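Local coordinates for Lin1840 protein (Listeria innocua serovar 6a, PDB 4ZOC), which probably hydrolyses terminal, non-reducing beta-D-glucosyl residues with release of beta-D-glucose, as a family 3 glycoside hydrolase involved in beta-1,2-glucan metabolism, at residues 4-9 / 331-336; 29-34 / 73-78; 94-99 / 129-134; 383-388 / 602-607; 545-550 / 663-668. The protein carries 2 engineered substitutions. All coordinates share one frame; numbering follows the deposited sequence.

How the contacts relate
Contact 1 comes first from the N terminus and closes the widest loop: helix 3-12 meets helix 322-338, closing a loop that takes in nearly all of the N-terminal TIM-barrel domain. Two shorter loops nest inside it, one after the other. Contact 2 ties the loop after strand 23-25 to helix 66-79, and contact 3 ties the loop after strand 87-90 to the turn before strand 133-134. Contacts 4 and 5 open only after contact 1 has closed, and their segments alternate along the chain. The first holds two loops of the C-terminal domain together, the second joins that domain to the fibronectin type III-like domain, and Asn-545 touches Tyr-604 where they meet.

Contact 1 of 5, residues 4-9 / 331-336; sequences EKVQEL and RMLNLK
Helices 4-9 and 331-336 run in roughly antiparallel directions, their axes 140° apart and 10.0 Å from each other at closest approach. Val-6 and Leu-333 face one another at the tightest point, where their CA atoms are 6.6 Å apart. The two side chains pass alongside one another, pointing opposite ways, and Val-6 CG1 rests on Leu-333 CB at 3.6 Å. That methyl stands anti to the backbone N (chi1 179°), which also brings it within 3.7 Å of Asn-334 OD1, the Asn-334 side chain coming in across it. This oxygen is bonded to Gln-3 NE2, so it has a partner although it lies against a methyl. One turn on, Leu-9 CB packs on Leu-333 CD2 at 3.9 Å. No hydrogen bond crosses between the segments; apart from the Asn-334 oxygen the contact is made by aliphatic carbons. Met-1 and Leu-82 add to the packing on Leu-9, while on the other side of helix 322-338 Met-332 and Lys-336 lie against Val-87 of barrel strand 87-90.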
# COMPACT_ATOMS: atom_id res chain seq x y z
N GLU A 4 -29.23 26.14 31.45
CA GLU A 4 -29.32 25.79 32.86
C GLU A 4 -30.20 24.58 33.15
O GLU A 4 -29.88 23.77 34.05
CB GLU A 4 -29.82 27.01 33.70
CG GLU A 4 -28.90 28.21 33.58
CD GLU A 4 -29.16 29.03 32.32
OE1 GLU A 4 -30.23 28.83 31.70
OE2 GLU A 4 -28.28 29.84 31.93
N LYS A 5 -31.30 24.43 32.42
CA LYS A 5 -32.14 23.27 32.59
C LYS A 5 -31.43 22.00 32.04
O LYS A 5 -31.59 20.88 32.57
CB LYS A 5 -33.48 23.50 31.90
CG LYS A 5 -34.27 24.70 32.40
CD LYS A 5 -35.75 24.39 32.25
CE LYS A 5 -36.64 25.42 32.92
NZ LYS A 5 -36.16 25.91 34.27
N VAL A 6 -30.64 22.14 30.96
CA VAL A 6 -29.87 20.99 30.47
C VAL A 6 -28.88 20.57 31.58
O VAL A 6 -28.77 19.40 31.95
CB VAL A 6 -29.17 21.30 29.10
CG1 VAL A 6 -28.36 20.09 28.66
CG2 VAL A 6 -30.18 21.69 28.05
N GLN A 7 -28.17 21.52 32.15
CA GLN A 7 -27.22 21.16 33.24
C GLN A 7 -27.93 20.58 34.46
O GLN A 7 -27.47 19.60 35.07
CB GLN A 7 -26.33 22.36 33.60
CG GLN A 7 -25.10 21.89 34.39
CD GLN A 7 -24.16 21.03 33.54
OE1 GLN A 7 -23.78 21.45 32.45
NE2 GLN A 7 -23.79 19.84 34.03
N GLU A 8 -29.09 21.13 34.78
CA GLU A 8 -29.86 20.60 35.90
C GLU A 8 -30.19 19.10 35.67
O GLU A 8 -30.10 18.27 36.59
CB GLU A 8 -31.11 21.46 36.06
CG GLU A 8 -32.08 21.00 37.13
CD GLU A 8 -33.30 21.91 37.19
OE1 GLU A 8 -33.32 22.72 38.13
OE2 GLU A 8 -34.20 21.85 36.30
N LEU A 9 -30.50 18.71 34.44
CA LEU A 9 -30.73 17.26 34.13
C LEU A 9 -29.54 16.39 34.50
O LEU A 9 -29.70 15.35 35.14
CB LEU A 9 -31.10 17.06 32.66
CG LEU A 9 -32.57 17.29 32.29
CD1 LEU A 9 -32.68 17.27 30.77
CD2 LEU A 9 -33.49 16.26 32.91
N ARG A 331 -22.93 16.43 26.43
CA ARG A 331 -22.97 16.48 24.96
C ARG A 331 -24.24 15.84 24.29
O ARG A 331 -24.85 16.43 23.34
CB ARG A 331 -21.64 15.95 24.39
CG ARG A 331 -20.48 16.89 24.68
CD ARG A 331 -19.17 16.54 23.92
NE ARG A 331 -18.54 15.35 24.43
CZ ARG A 331 -17.59 15.30 25.37
NH1 ARG A 331 -17.07 14.14 25.73
NH2 ARG A 331 -17.12 16.42 25.90
N MET A 332 -24.66 14.70 24.82
CA MET A 332 -25.86 13.99 24.35
C MET A 332 -27.10 14.89 24.55
O MET A 332 -27.94 15.07 23.68
CB MET A 332 -26.00 12.65 25.08
CG MET A 332 -25.09 11.50 24.56
SD MET A 332 -25.62 11.01 22.88
CE MET A 332 -27.14 10.11 23.31
N LEU A 333 -27.21 15.46 25.76
CA LEU A 333 -28.37 16.29 26.04
C LEU A 333 -28.34 17.56 25.17
O LEU A 333 -29.40 17.96 24.65
CB LEU A 333 -28.40 16.64 27.51
CG LEU A 333 -29.04 15.65 28.47
CD1 LEU A 333 -29.22 14.23 28.07
CD2 LEU A 333 -28.57 15.86 29.91
N ASN A 334 -27.14 18.15 24.95
CA ASN A 334 -26.99 19.35 24.08
C ASN A 334 -27.43 19.03 22.64
O ASN A 334 -28.14 19.79 22.09
CB ASN A 334 -25.54 19.90 24.01
CG ASN A 334 -25.18 20.77 25.20
OD1 ASN A 334 -26.04 21.21 25.94
ND2 ASN A 334 -23.90 20.97 25.42
N LEU A 335 -27.05 17.87 22.08
CA LEU A 335 -27.59 17.43 20.78
C LEU A 335 -29.11 17.38 20.77
O LEU A 335 -29.76 17.86 19.82
CB LEU A 335 -26.99 16.08 20.40
CG LEU A 335 -27.57 15.42 19.14
CD1 LEU A 335 -27.39 16.28 17.91
CD2 LEU A 335 -26.96 14.03 18.93
N LYS A 336 -29.67 16.79 21.83
CA LYS A 336 -31.09 16.61 21.87
C LYS A 336 -31.73 17.98 21.92
O LYS A 336 -32.75 18.25 21.26
CB LYS A 336 -31.54 15.76 23.02
CG LYS A 336 -31.06 14.35 22.93
CD LYS A 336 -31.28 13.46 24.11
CE LYS A 336 -31.07 12.03 23.64
NZ LYS A 336 -31.29 11.00 24.67

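Contact 2 of 5, residues 29-34 / 73-78; sequences LFKGTN and QEAYLK
This is loop-on-helix packing at the periphery of the TIM-barrel domain: a type II beta turn, Phe-30 to Thr-33, in the loop between strand 23-25 and helix 37-47, leans on helix 66-79. Ala-75 is the residue the turn sits on. Its CB lies 3.6 Å from Lys-31 O and 4.0 Å from Lys-31 CG, so a single methyl meets both the backbone and the side chain of the same lysine. CG is placed there by a chi1 of 177°, anti to the backbone N. Gly-32 follows at the third position of the turn with a positive phi of 92° and, having no side chain, puts its bare CA against the methyl, 4.2 Å from Ala-75 CB. Thr-33 and Asn-34 are held from the start of the same helix, where Asp-68 OD1 accepts from Thr-33 OG1 and from Asn-34 N. Deeper in, Phe-30 also touches Ile-72, and the Tyr-76 hydroxyl makes a weak bond to Ala-57 O. Tyr-76 CE2 lies at the edge of the Phe-30 ring, near its plane, 4.3 Å from Phe-30 CE2.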
# COMPACT_ATOMS: atom_id res chain seq x y z
N LEU A 29 -35.29 -3.35 20.21
CA LEU A 29 -34.91 -3.52 21.63
C LEU A 29 -35.72 -2.62 22.59
O LEU A 29 -35.58 -2.71 23.78
CB LEU A 29 -33.42 -3.34 21.86
CG LEU A 29 -32.61 -4.30 20.99
CD1 LEU A 29 -31.15 -3.98 20.89
CD2 LEU A 29 -32.79 -5.72 21.49
N PHE A 30 -36.61 -1.81 22.06
CA PHE A 30 -37.38 -0.92 22.87
C PHE A 30 -38.82 -1.39 22.87
O PHE A 30 -39.36 -1.80 21.86
CB PHE A 30 -37.31 0.52 22.35
CG PHE A 30 -35.97 1.16 22.45
CD1 PHE A 30 -35.06 1.00 21.45
CD2 PHE A 30 -35.64 1.95 23.53
CE1 PHE A 30 -33.81 1.65 21.54
CE2 PHE A 30 -34.39 2.57 23.63
CZ PHE A 30 -33.48 2.42 22.61
N LYS A 31 -39.49 -1.22 24.00
CA LYS A 31 -40.91 -1.31 24.02
C LYS A 31 -41.54 -0.29 23.03
O LYS A 31 -41.06 0.88 22.85
CB LYS A 31 -41.38 -1.02 25.44
CG LYS A 31 -42.88 -1.00 25.63
CD LYS A 31 -43.15 -0.73 27.11
CE LYS A 31 -44.62 -0.45 27.38
NZ LYS A 31 -45.38 -1.69 27.10
N GLY A 32 -42.64 -0.70 22.40
CA GLY A 32 -43.37 0.25 21.55
C GLY A 32 -42.94 0.23 20.08
O GLY A 32 -43.54 0.92 19.23
N THR A 33 -41.94 -0.57 19.76
CA THR A 33 -41.55 -0.75 18.37
C THR A 33 -42.69 -1.33 17.54
O THR A 33 -43.58 -2.02 18.06
CB THR A 33 -40.30 -1.68 18.26
OG1 THR A 33 -39.87 -1.67 16.90
CG2 THR A 33 -40.62 -3.13 18.69
N ASN A 34 -42.73 -1.08 16.25
CA ASN A 34 -43.79 -1.70 15.48
C ASN A 34 -43.27 -2.63 14.42
O ASN A 34 -43.98 -2.92 13.49
CB ASN A 34 -44.74 -0.65 14.90
CG ASN A 34 -44.21 -0.06 13.69
OD1 ASN A 34 -42.98 -0.03 13.50
ND2 ASN A 34 -45.09 0.31 12.78
N GLN A 73 -40.78 6.36 21.00
CA GLN A 73 -40.59 7.58 21.76
C GLN A 73 -41.78 7.71 22.79
O GLN A 73 -41.59 8.11 23.96
CB GLN A 73 -40.56 8.77 20.84
CG GLN A 73 -40.22 10.11 21.47
CD GLN A 73 -38.73 10.20 21.81
OE1 GLN A 73 -38.25 9.53 22.76
NE2 GLN A 73 -38.00 11.00 21.06
N GLU A 74 -42.98 7.34 22.37
CA GLU A 74 -44.15 7.48 23.27
C GLU A 74 -44.04 6.56 24.47
O GLU A 74 -44.18 6.99 25.62
CB GLU A 74 -45.49 7.24 22.49
CG GLU A 74 -46.70 7.73 23.28
CD GLU A 74 -47.94 7.95 22.44
OE1 GLU A 74 -48.04 7.31 21.37
OE2 GLU A 74 -48.81 8.77 22.86
N ALA A 75 -43.72 5.28 24.24
CA ALA A 75 -43.48 4.34 25.33
C ALA A 75 -42.31 4.78 26.21
O ALA A 75 -42.38 4.76 27.41
CB ALA A 75 -43.27 2.93 24.80
N TYR A 76 -41.24 5.26 25.59
CA TYR A 76 -40.07 5.59 26.35
C TYR A 76 -40.36 6.76 27.31
O TYR A 76 -39.94 6.73 28.47
CB TYR A 76 -38.96 6.03 25.39
CG TYR A 76 -37.63 6.28 26.05
CD1 TYR A 76 -37.27 7.54 26.47
CD2 TYR A 76 -36.70 5.29 26.12
CE1 TYR A 76 -36.04 7.77 27.07
CE2 TYR A 76 -35.42 5.53 26.63
CZ TYR A 76 -35.11 6.78 27.10
OH TYR A 76 -33.85 7.03 27.63
N LEU A 77 -41.09 7.79 26.84
CA LEU A 77 -41.37 8.93 27.65
C LEU A 77 -42.43 8.65 28.72
O LEU A 77 -42.44 9.35 29.72
CB LEU A 77 -41.79 10.13 26.81
CG LEU A 77 -40.74 10.82 25.94
CD1 LEU A 77 -41.33 11.82 25.01
CD2 LEU A 77 -39.69 11.49 26.77
N LYS A 78 -43.27 7.65 28.52
CA LYS A 78 -44.19 7.24 29.61
C LYS A 78 -43.38 6.77 30.84
O LYS A 78 -43.84 6.97 31.98
CB LYS A 78 -45.14 6.12 29.20
CG LYS A 78 -46.27 6.52 28.29
CD LYS A 78 -47.16 5.32 27.93
CE LYS A 78 -48.15 5.66 26.81
NZ LYS A 78 -49.55 5.75 27.29

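Contact 3 of 5, residues 94-99 / 129-134; sequences HGYKTV and DGHHVT
Tyr-96 reaches across the TIM-barrel domain between two adjacent parallel strands, from the loop after strand 87-90 to the segment that leads into strand 133-134, and its hydroxyl is gripped by two residues there. Both lie on the Schellman motif that ends helix 112-128, either side of its C-prime residue Gly-130, with His-131 N bonded to Ala-126 O and Gly-130 N to Thr-127 O. This turn presents Asp-129 and His-131 together to the phenol. Tyr-96 OH donates to Asp-129 OD2 at 2.6 Å, meeting that oxygen on its anti side, and in return accepts from His-131 NE2 at 2.9 Å. The hydroxyl is thus used both ways, and the bonds together fix its rotation. The carboxylate stands 80° from the tyrosine ring plane, and its other oxygen, OD1, takes the backbone N of Ala-66. Lys-97 NZ, 5.6 Å from Asp-129 OD2, is hydrogen-bonded to Tyr-412 O. Tyr-412, from the C-terminal domain, also stacks on the Tyr-96 ring and meets the His-131 ring, so the polar cluster lies where the two domains abut. On the loop side, Glu-125 accepts from Lys-97 N and from Thr-98 OG1. The histidine approaches in its own ring plane, with an N-H...O angle of 147° from His-131 NE2 to Tyr-96 OH.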
# COMPACT_ATOMS: atom_id res chain seq x y z
N HIS A 94 -27.07 8.41 0.50
CA HIS A 94 -27.28 9.07 -0.82
C HIS A 94 -28.73 9.03 -1.16
O HIS A 94 -29.14 8.76 -2.32
CB HIS A 94 -26.39 8.45 -1.92
CG HIS A 94 -26.59 6.98 -2.12
ND1 HIS A 94 -27.24 6.45 -3.20
CD2 HIS A 94 -26.14 5.92 -1.42
CE1 HIS A 94 -27.26 5.14 -3.13
NE2 HIS A 94 -26.62 4.78 -2.04
N GLY A 95 -29.53 9.39 -0.17
CA GLY A 95 -30.96 9.45 -0.36
C GLY A 95 -31.68 8.55 0.62
O GLY A 95 -31.11 7.52 1.12
N TYR A 96 -32.95 8.93 0.90
CA TYR A 96 -33.80 8.21 1.76
C TYR A 96 -34.66 7.24 0.97
O TYR A 96 -34.26 6.07 0.76
CB TYR A 96 -34.61 9.13 2.73
CG TYR A 96 -35.29 8.34 3.82
CD1 TYR A 96 -34.55 7.76 4.85
CD2 TYR A 96 -36.66 8.21 3.87
CE1 TYR A 96 -35.15 7.03 5.83
CE2 TYR A 96 -37.27 7.50 4.86
CZ TYR A 96 -36.51 6.86 5.85
OH TYR A 96 -37.10 6.11 6.84
N LYS A 97 -35.84 7.68 0.53
CA LYS A 97 -36.70 6.89 -0.39
C LYS A 97 -36.46 7.27 -1.83
O LYS A 97 -36.44 6.35 -2.71
CB LYS A 97 -38.19 7.02 -0.07
CG LYS A 97 -38.49 6.37 1.24
CD LYS A 97 -38.91 4.94 1.10
CE LYS A 97 -39.03 4.35 2.50
NZ LYS A 97 -39.02 2.85 2.32
N THR A 98 -36.23 8.57 -2.10
CA THR A 98 -35.73 8.97 -3.41
C THR A 98 -34.21 8.79 -3.41
O THR A 98 -33.48 9.55 -2.69
CB THR A 98 -36.10 10.42 -3.79
OG1 THR A 98 -37.51 10.63 -3.58
CG2 THR A 98 -35.70 10.69 -5.31
N VAL A 99 -33.73 7.77 -4.13
CA VAL A 99 -32.33 7.40 -4.04
C VAL A 99 -31.57 8.13 -5.14
O VAL A 99 -31.95 8.10 -6.31
CB VAL A 99 -32.08 5.89 -4.08
CG1 VAL A 99 -30.59 5.54 -3.87
CG2 VAL A 99 -32.94 5.18 -3.10
N ASP A 129 -39.83 10.70 8.10
CA ASP A 129 -39.99 9.36 8.60
C ASP A 129 -39.41 9.23 10.03
O ASP A 129 -39.20 8.14 10.50
CB ASP A 129 -39.37 8.36 7.61
CG ASP A 129 -40.21 7.15 7.40
OD1 ASP A 129 -41.40 7.15 7.79
OD2 ASP A 129 -39.70 6.17 6.84
N GLY A 130 -39.13 10.36 10.68
CA GLY A 130 -38.81 10.41 12.08
C GLY A 130 -37.35 10.41 12.52
O GLY A 130 -37.07 10.28 13.67
N HIS A 131 -36.43 10.50 11.57
CA HIS A 131 -35.00 10.49 11.85
C HIS A 131 -34.44 11.88 12.14
O HIS A 131 -34.70 12.80 11.42
CB HIS A 131 -34.25 9.91 10.64
CG HIS A 131 -34.72 8.54 10.23
ND1 HIS A 131 -34.55 7.41 11.01
CD2 HIS A 131 -35.42 8.14 9.14
CE1 HIS A 131 -35.09 6.38 10.40
NE2 HIS A 131 -35.63 6.80 9.28
N HIS A 132 -33.57 11.97 13.15
CA HIS A 132 -32.97 13.23 13.62
C HIS A 132 -31.56 13.44 13.12
O HIS A 132 -31.15 14.58 13.00
CB HIS A 132 -32.86 13.29 15.12
CG HIS A 132 -34.17 13.01 15.80
ND1 HIS A 132 -34.25 12.45 17.05
CD2 HIS A 132 -35.45 13.21 15.40
CE1 HIS A 132 -35.53 12.27 17.38
NE2 HIS A 132 -36.28 12.76 16.41
N VAL A 133 -30.81 12.37 12.94
CA VAL A 133 -29.40 12.41 12.51
C VAL A 133 -29.15 11.44 11.39
O VAL A 133 -29.66 10.33 11.41
CB VAL A 133 -28.46 11.89 13.70
CG1 VAL A 133 -26.99 11.92 13.39
CG2 VAL A 133 -28.70 12.66 14.96
N THR A 134 -28.31 11.84 10.44
CA THR A 134 -27.79 10.87 9.49
C THR A 134 -26.30 10.67 9.62
O THR A 134 -25.56 11.65 9.82
CB THR A 134 -28.11 11.26 8.03
OG1 THR A 134 -27.56 10.27 7.15
CG2 THR A 134 -27.50 12.66 7.59

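Contact 4 of 5, residues 383-388 / 602-607; sequences RLLPLA and KSYSEF
Leu-385 and Pro-386 form the surface that receives Tyr-604, and the chain reaches them through Arg-383, whose guanidinium ends on the Glu-606 side. Arg-383 NH2 stays 5.4 Å from Glu-606 OE1, opposite charges too far apart for a salt bridge, though they may attract weakly. Leu-384 turns off toward Pro-499 and Asp-520. At Leu-385 the backbone N is held by Asn-380 OD1, and the side chain comes against the hydroxyl end of the tyrosine: Leu-385 CB is 3.4 Å from Tyr-604 OH and 3.5 Å from Tyr-604 CE1. The phenol oxygen is bonded to Leu-539 O, at the end of helix 532-541, so its place beside the leucine is fixed from there. A cis peptide then leads into Pro-386, whose ring lies across one face of the tyrosine. Pro-386 CD sits almost exactly on the ring normal, 3.7 Å from the Tyr-604 ring centroid and only 3° off, a textbook CH-pi contact. Farther out, Pro-386 CB approaches Tyr-604 CE2 at 3.9 Å. Leu-387 turns its side chain away and makes a backbone bond with Leu-540. On the other segment, Ser-603 OG accepts from Ser-605 N at 2.9 Å, closing an ST turn around Tyr-604. A proline CH-pi contact on a tyrosine face here joins two loops of the family 3 C-terminal domain, where the chain leaves toward strand 607-611, which probably leads into the fibronectin type III-like domain.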
# COMPACT_ATOMS: atom_id res chain seq x y z
N ARG A 383 -18.67 9.61 -32.94
CA ARG A 383 -19.91 10.29 -32.64
C ARG A 383 -21.08 9.33 -32.67
O ARG A 383 -22.18 9.70 -33.12
CB ARG A 383 -20.11 11.51 -33.58
CG ARG A 383 -19.13 12.66 -33.29
CD ARG A 383 -19.52 13.95 -34.00
NE ARG A 383 -18.87 15.10 -33.35
CZ ARG A 383 -17.58 15.42 -33.47
NH1 ARG A 383 -16.76 14.68 -34.21
NH2 ARG A 383 -17.11 16.47 -32.84
N LEU A 384 -20.84 8.09 -32.22
CA LEU A 384 -21.95 7.14 -31.99
C LEU A 384 -23.09 7.76 -31.11
O LEU A 384 -24.28 7.78 -31.46
CB LEU A 384 -21.48 5.83 -31.34
CG LEU A 384 -22.60 4.79 -31.05
CD1 LEU A 384 -23.40 4.45 -32.28
CD2 LEU A 384 -22.06 3.48 -30.51
N LEU A 385 -22.70 8.27 -29.97
CA LEU A 385 -23.60 9.07 -29.13
C LEU A 385 -23.60 10.54 -29.46
O LEU A 385 -22.53 11.11 -29.76
CB LEU A 385 -23.20 8.94 -27.62
CG LEU A 385 -23.15 7.48 -27.17
CD1 LEU A 385 -22.76 7.48 -25.70
CD2 LEU A 385 -24.47 6.81 -27.39
N PRO A 386 -24.76 11.19 -29.31
CA PRO A 386 -26.03 10.66 -28.91
C PRO A 386 -26.74 9.89 -30.03
O PRO A 386 -26.55 10.16 -31.25
CB PRO A 386 -26.83 11.88 -28.55
CG PRO A 386 -26.24 12.96 -29.34
CD PRO A 386 -24.79 12.64 -29.43
N LEU A 387 -27.57 8.95 -29.59
CA LEU A 387 -28.39 8.11 -30.48
C LEU A 387 -29.62 8.92 -30.89
O LEU A 387 -30.13 9.67 -30.10
CB LEU A 387 -28.77 6.84 -29.75
CG LEU A 387 -27.72 5.91 -29.18
CD1 LEU A 387 -28.43 4.69 -28.60
CD2 LEU A 387 -26.75 5.48 -30.23
N ALA A 388 -30.09 8.78 -32.12
CA ALA A 388 -31.43 9.29 -32.55
C ALA A 388 -32.54 8.54 -31.86
O ALA A 388 -32.39 7.35 -31.58
CB ALA A 388 -31.59 9.12 -34.06
N LYS A 602 -15.78 13.04 -21.12
CA LYS A 602 -16.07 13.61 -22.45
C LYS A 602 -17.41 14.36 -22.43
O LYS A 602 -18.13 14.46 -21.39
CB LYS A 602 -16.02 12.52 -23.49
CG LYS A 602 -14.64 11.89 -23.61
CD LYS A 602 -14.69 10.74 -24.61
CE LYS A 602 -14.91 11.19 -26.04
NZ LYS A 602 -14.11 12.32 -26.54
N SER A 603 -17.76 14.91 -23.57
CA SER A 603 -19.01 15.70 -23.70
C SER A 603 -19.42 15.54 -25.19
O SER A 603 -18.57 15.26 -26.03
CB SER A 603 -18.72 17.20 -23.41
OG SER A 603 -19.83 18.10 -23.69
N TYR A 604 -20.71 15.83 -25.47
CA TYR A 604 -21.20 16.04 -26.81
C TYR A 604 -20.79 17.42 -27.40
O TYR A 604 -20.90 17.61 -28.61
CB TYR A 604 -22.72 15.82 -26.91
CG TYR A 604 -23.17 14.48 -26.40
CD1 TYR A 604 -22.32 13.35 -26.51
CD2 TYR A 604 -24.42 14.31 -25.89
CE1 TYR A 604 -22.74 12.10 -26.11
CE2 TYR A 604 -24.86 13.08 -25.45
CZ TYR A 604 -24.02 11.97 -25.53
OH TYR A 604 -24.49 10.73 -25.04
N SER A 605 -20.33 18.32 -26.57
CA SER A 605 -19.96 19.64 -26.96
C SER A 605 -18.41 19.73 -27.05
O SER A 605 -17.65 18.78 -26.74
CB SER A 605 -20.44 20.62 -25.90
OG SER A 605 -21.79 20.55 -25.60
N GLU A 606 -17.94 20.89 -27.46
CA GLU A 606 -16.50 21.20 -27.51
C GLU A 606 -16.31 22.59 -26.91
O GLU A 606 -17.11 23.49 -27.13
CB GLU A 606 -16.11 21.30 -28.96
CG GLU A 606 -15.42 20.21 -29.70
CD GLU A 606 -14.63 20.86 -30.87
OE1 GLU A 606 -15.27 21.40 -31.77
OE2 GLU A 606 -13.37 20.92 -30.89
N PHE A 607 -15.26 22.78 -26.15
CA PHE A 607 -15.07 24.04 -25.43
C PHE A 607 -13.70 24.58 -25.66
O PHE A 607 -12.81 23.88 -26.01
CB PHE A 607 -15.21 23.83 -23.93
CG PHE A 607 -16.55 23.22 -23.53
CD1 PHE A 607 -17.68 24.03 -23.30
CD2 PHE A 607 -16.66 21.86 -23.38
CE1 PHE A 607 -18.89 23.50 -22.98
CE2 PHE A 607 -17.91 21.30 -23.09
CZ PHE A 607 -18.99 22.12 -22.84

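Contact 5 of 5, residues 545-550 / 663-668; sequences NPSGKL and FEKVAL
Lys-665 lays the end of its side chain over Ser-547: Lys-665 CE is 3.7 Å from Ser-547 CB and 3.2 Å from Ser-547 OG. From the strand the chain sets out with CG anti to the backbone N (chi1 -171°), runs extended as far as a bend at chi3, and delivers the ammonium group to the serine. There Lys-665 NZ donates to Ser-547 OG at 3.0 Å. The serine oxygen is turned to a position between its own backbone N and carbonyl carbon (chi1 70°), which aims it at the lysine. The carbonyl of the same residue is also close, with Ser-547 O 3.3 Å from Lys-665 CE. Gly-548 continues past the ammonium, its N 4.3 Å from Lys-665 NZ. The charge has its main partner outside the pair, a salt bridge to Glu-373 OE1 on helix 361-374, and a further bond runs to Ser-109 O. Three acceptors from three parts of the chain therefore converge on one ammonium, which would be expected to keep it protonated. Nearby, Lys-549 makes a second crossing of the same border, with its NZ in a salt bridge to Glu-640 of strand 638-648. Lys-665 stands on strand 659-668, an outermost strand of its sheet within the chain, and joins that strand of the fibronectin type III-like domain to a loop of the glycosyl hydrolase family 3 C-terminal domain, a domain interface held by a lysine whose ammonium has three acceptors.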
# COMPACT_ATOMS: atom_id res chain seq x y z
N ASN A 545 -26.55 16.10 -21.80
CA ASN A 545 -25.26 15.97 -22.38
C ASN A 545 -24.30 15.59 -21.22
O ASN A 545 -24.22 16.33 -20.23
CB ASN A 545 -24.88 17.32 -22.99
CG ASN A 545 -23.57 17.33 -23.69
OD1 ASN A 545 -22.82 16.37 -23.70
ND2 ASN A 545 -23.28 18.47 -24.34
N PRO A 546 -23.66 14.39 -21.32
CA PRO A 546 -22.72 13.97 -20.20
C PRO A 546 -21.84 15.11 -19.79
O PRO A 546 -21.23 15.76 -20.67
CB PRO A 546 -21.91 12.82 -20.83
CG PRO A 546 -22.85 12.28 -21.87
CD PRO A 546 -23.57 13.46 -22.45
N SER A 547 -21.60 15.24 -18.47
CA SER A 547 -20.79 16.26 -17.96
C SER A 547 -19.98 15.95 -16.75
O SER A 547 -19.27 16.84 -16.23
CB SER A 547 -21.62 17.51 -17.71
OG SER A 547 -22.50 17.35 -16.63
N GLY A 548 -20.04 14.70 -16.30
CA GLY A 548 -19.22 14.21 -15.21
C GLY A 548 -17.75 13.97 -15.57
O GLY A 548 -17.37 13.82 -16.74
N LYS A 549 -16.90 14.05 -14.52
CA LYS A 549 -15.43 13.90 -14.67
C LYS A 549 -15.04 12.92 -13.59
O LYS A 549 -15.67 12.83 -12.52
CB LYS A 549 -14.64 15.19 -14.41
CG LYS A 549 -15.01 16.37 -15.29
CD LYS A 549 -14.81 16.12 -16.78
CE LYS A 549 -14.81 17.47 -17.50
NZ LYS A 549 -14.59 17.38 -19.00
N LEU A 550 -14.08 12.09 -13.88
CA LEU A 550 -13.66 11.10 -12.87
C LEU A 550 -13.14 11.79 -11.61
O LEU A 550 -12.27 12.65 -11.71
CB LEU A 550 -12.63 10.13 -13.47
CG LEU A 550 -13.16 9.15 -14.52
CD1 LEU A 550 -11.91 8.30 -14.94
CD2 LEU A 550 -14.30 8.25 -14.10
N PHE A 663 -12.43 24.47 -8.61
CA PHE A 663 -13.20 23.91 -9.74
C PHE A 663 -14.57 24.58 -9.83
O PHE A 663 -15.12 25.00 -8.80
CB PHE A 663 -13.36 22.37 -9.59
CG PHE A 663 -14.17 21.97 -8.38
CD1 PHE A 663 -13.57 21.76 -7.17
CD2 PHE A 663 -15.55 21.79 -8.48
CE1 PHE A 663 -14.31 21.36 -6.10
CE2 PHE A 663 -16.28 21.40 -7.37
CZ PHE A 663 -15.67 21.19 -6.17
N GLU A 664 -15.12 24.68 -11.04
CA GLU A 664 -16.47 25.19 -11.28
C GLU A 664 -16.99 24.55 -12.56
O GLU A 664 -16.31 24.46 -13.61
CB GLU A 664 -16.54 26.74 -11.47
CG GLU A 664 -17.96 27.22 -11.64
CD GLU A 664 -18.17 28.71 -11.70
OE1 GLU A 664 -17.34 29.48 -11.17
OE2 GLU A 664 -19.20 29.13 -12.29
N LYS A 665 -18.18 24.06 -12.46
CA LYS A 665 -18.87 23.48 -13.60
C LYS A 665 -19.71 24.57 -14.28
O LYS A 665 -20.50 25.26 -13.64
CB LYS A 665 -19.77 22.33 -13.16
CG LYS A 665 -20.36 21.55 -14.29
CD LYS A 665 -21.00 20.31 -13.66
CE LYS A 665 -20.92 19.14 -14.52
NZ LYS A 665 -21.56 17.97 -13.87
N VAL A 666 -19.49 24.73 -15.58
CA VAL A 666 -20.03 25.93 -16.27
C VAL A 666 -20.93 25.45 -17.39
O VAL A 666 -20.53 24.67 -18.19
CB VAL A 666 -18.90 26.83 -16.84
CG1 VAL A 666 -19.46 28.12 -17.41
CG2 VAL A 666 -17.88 27.23 -15.77
N ALA A 667 -22.19 25.89 -17.37
CA ALA A 667 -23.19 25.57 -18.38
C ALA A 667 -23.20 26.64 -19.51
O ALA A 667 -23.15 27.85 -19.24
CB ALA A 667 -24.54 25.53 -17.71
N LEU A 668 -23.15 26.17 -20.74
CA LEU A 668 -23.03 27.07 -21.88
C LEU A 668 -23.88 26.60 -23.02
O LEU A 668 -23.75 25.45 -23.45
CB LEU A 668 -21.59 27.12 -22.37
CG LEU A 668 -20.58 27.67 -21.39
CD1 LEU A 668 -19.20 27.25 -21.80
CD2 LEU A 668 -20.64 29.19 -21.22